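Local coordinates for 11S globulin subunit beta (Cucurbita maxima, PDB 2E9Q), which serves as a seed storage protein of pumpkin, a two-cupin 11S globulin that acts as a nutrient reservoir for the seed, at residues Val63-His68 against Gly374-Ile379. Residues are numbered along the deposited sequence; the frame is centred on the assembly and turned at random.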
loop_
_atom_site.group_PDB
_atom_site.type_symbol
_atom_site.label_atom_id
_atom_site.label_comp_id
_atom_site.label_asym_id
_atom_site.label_seq_id
_atom_site.Cartn_x
_atom_site.Cartn_y
_atom_site.Cartn_z
ATOM N N VAL A 63 -10.520 8.740 -7.981
ATOM C CA VAL A 63 -10.463 10.177 -7.826
ATOM C C VAL A 63 -11.875 10.745 -7.789
ATOM O O VAL A 63 -12.827 10.119 -8.274
ATOM C CB VAL A 63 -9.680 10.849 -8.998
ATOM C CG1 VAL A 63 -8.376 10.111 -9.247
ATOM C CG2 VAL A 63 -10.521 10.871 -10.255
ATOM N N ASN A 64 -11.996 11.923 -7.193
ATOM C CA ASN A 64 -13.257 12.639 -7.108
ATOM C C ASN A 64 -12.900 14.080 -7.436
ATOM O O ASN A 64 -11.780 14.529 -7.161
ATOM C CB ASN A 64 -13.833 12.592 -5.695
ATOM C CG ASN A 64 -14.061 11.186 -5.194
ATOM O OD1 ASN A 64 -13.111 10.446 -4.913
ATOM N ND2 ASN A 64 -15.326 10.805 -5.074
ATOM N N MET A 65 -13.843 14.798 -8.035
ATOM C CA MET A 65 -13.645 16.201 -8.385
ATOM C C MET A 65 -14.868 16.985 -7.922
ATOM O O MET A 65 -16.010 16.602 -8.193
ATOM C CB MET A 65 -13.478 16.358 -9.897
ATOM C CG MET A 65 -12.984 17.733 -10.347
ATOM S SD MET A 65 -11.238 18.005 -9.973
ATOM C CE MET A 65 -10.490 16.824 -11.067
ATOM N N ILE A 66 -14.622 18.085 -7.223
ATOM C CA ILE A 66 -15.680 18.933 -6.705
ATOM C C ILE A 66 -15.316 20.381 -7.004
ATOM O O ILE A 66 -14.141 20.757 -6.947
ATOM C CB ILE A 66 -15.804 18.756 -5.189
ATOM C CG1 ILE A 66 -16.136 17.300 -4.878
ATOM C CG2 ILE A 66 -16.852 19.695 -4.620
ATOM C CD1 ILE A 66 -16.169 16.989 -3.407
ATOM N N ARG A 67 -16.316 21.185 -7.360
ATOM C CA ARG A 67 -16.082 22.597 -7.637
ATOM C C ARG A 67 -17.019 23.410 -6.762
ATOM O O ARG A 67 -18.242 23.230 -6.784
ATOM C CB ARG A 67 -16.306 22.930 -9.116
ATOM C CG ARG A 67 -16.150 24.431 -9.448
ATOM C CD ARG A 67 -16.082 24.675 -10.953
ATOM N NE ARG A 67 -17.251 24.120 -11.633
ATOM C CZ ARG A 67 -17.331 23.893 -12.941
ATOM N NH1 ARG A 67 -18.445 23.383 -13.450
ATOM N NH2 ARG A 67 -16.308 24.166 -13.743
ATOM N N HIS A 68 -16.430 24.291 -5.967
ATOM C CA HIS A 68 -17.198 25.137 -5.081
ATOM C C HIS A 68 -17.204 26.559 -5.602
ATOM O O HIS A 68 -16.179 27.092 -6.015
ATOM C CB HIS A 68 -16.596 25.121 -3.681
ATOM C CG HIS A 68 -16.907 23.888 -2.895
ATOM N ND1 HIS A 68 -15.950 23.195 -2.186
ATOM C CD2 HIS A 68 -18.082 23.264 -2.648
ATOM C CE1 HIS A 68 -16.524 22.201 -1.533
ATOM N NE2 HIS A 68 -17.819 22.221 -1.797
ATOM N N GLY A 374 -13.803 24.156 -17.741
ATOM C CA GLY A 374 -14.799 23.557 -16.873
ATOM C C GLY A 374 -14.866 22.049 -16.946
ATOM O O GLY A 374 -15.554 21.425 -16.140
ATOM N N GLN A 375 -14.151 21.457 -17.897
ATOM C CA GLN A 375 -14.174 20.010 -18.042
ATOM C C GLN A 375 -12.956 19.306 -17.458
ATOM O O GLN A 375 -11.896 19.909 -17.289
ATOM C CB GLN A 375 -14.305 19.625 -19.518
ATOM C CG GLN A 375 -15.566 20.139 -20.206
ATOM C CD GLN A 375 -15.699 19.594 -21.619
ATOM O OE1 GLN A 375 -14.746 19.622 -22.404
ATOM N NE2 GLN A 375 -16.883 19.091 -21.947
ATOM N N VAL A 376 -13.125 18.010 -17.188
ATOM C CA VAL A 376 -12.079 17.162 -16.626
ATOM C C VAL A 376 -11.759 15.933 -17.486
ATOM O O VAL A 376 -12.654 15.190 -17.877
ATOM C CB VAL A 376 -12.491 16.649 -15.229
ATOM C CG1 VAL A 376 -11.411 15.699 -14.678
ATOM C CG2 VAL A 376 -12.730 17.835 -14.289
ATOM N N LEU A 377 -10.479 15.733 -17.782
ATOM C CA LEU A 377 -10.031 14.572 -18.536
ATOM C C LEU A 377 -9.017 13.850 -17.648
ATOM O O LEU A 377 -8.007 14.426 -17.258
ATOM C CB LEU A 377 -9.370 14.968 -19.859
ATOM C CG LEU A 377 -8.792 13.764 -20.632
ATOM C CD1 LEU A 377 -9.911 12.818 -21.076
ATOM C CD2 LEU A 377 -8.017 14.251 -21.835
ATOM N N MET A 378 -9.312 12.594 -17.322
ATOM C CA MET A 378 -8.464 11.762 -16.473
ATOM C C MET A 378 -7.535 11.006 -17.399
ATOM O O MET A 378 -7.999 10.206 -18.208
ATOM C CB MET A 378 -9.353 10.775 -15.703
ATOM C CG MET A 378 -8.868 10.310 -14.330
ATOM S SD MET A 378 -7.392 9.268 -14.289
ATOM C CE MET A 378 -8.099 7.669 -14.593
ATOM N N ILE A 379 -6.235 11.281 -17.317
ATOM C CA ILE A 379 -5.249 10.590 -18.142
ATOM C C ILE A 379 -4.565 9.520 -17.291
ATOM O O ILE A 379 -3.806 9.837 -16.369
ATOM C CB ILE A 379 -4.159 11.539 -18.647
ATOM C CG1 ILE A 379 -4.785 12.774 -19.303
ATOM C CG2 ILE A 379 -3.227 10.791 -19.590
ATOM C CD1 ILE A 379 -5.322 12.537 -20.681
#
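M65 and V376 meet tip to tip at the middle of this buried contact. Both methyl groups of V376 face the methionine. CG1 of V376 lies 3.9 Å from M65 CE. CG2 of V376 lies 4.0 Å from M65 CG. The M65 chain leaves with CG anti to the backbone N (chi1 -168°) and then bends at both chi2 and chi3. The bends fold it into a hook, and CG and CE both rest against the valine. M65 is modelled in two conformers, so the fine detail of its packing on V376 is less certain than the pairing itself.

V63 and M378 make a looser apolar pair toward one end, with V63 CG2 4.4 Å from M378 CG.

At the other end R67 reaches G374. Its chain is extended through chi2 and turns at chi3 (56°). NH2 of R67 comes to 3.5 Å from G374 CA, which lies at the edge of the guanidinium, in its plane. G374 has no side chain, and its CA meets the arginine directly. The guanidinium is held by polar partners beyond the two segments: NE forms a salt bridge with E49, and NH2 is hydrogen-bonded to Y348.

The two segments run antiparallel, but M65 and V376 are 8.4 Å apart at their CA atoms. This is packing between two sheets and the loop that leads into one of them, not strand pairing. Strand 63-70 belongs to the N-terminal cupin domain, between strands 46-50 and 155-162. Within this chain, strand 376-379 is an edge strand of a sheet of the C-terminal cupin domain, beside strand 345-350. The contact thus joins the two cupin domains of one subunit. V346 touches both M65 and V376, while F58 of helix 56-61 packs on V63, V376 and M378.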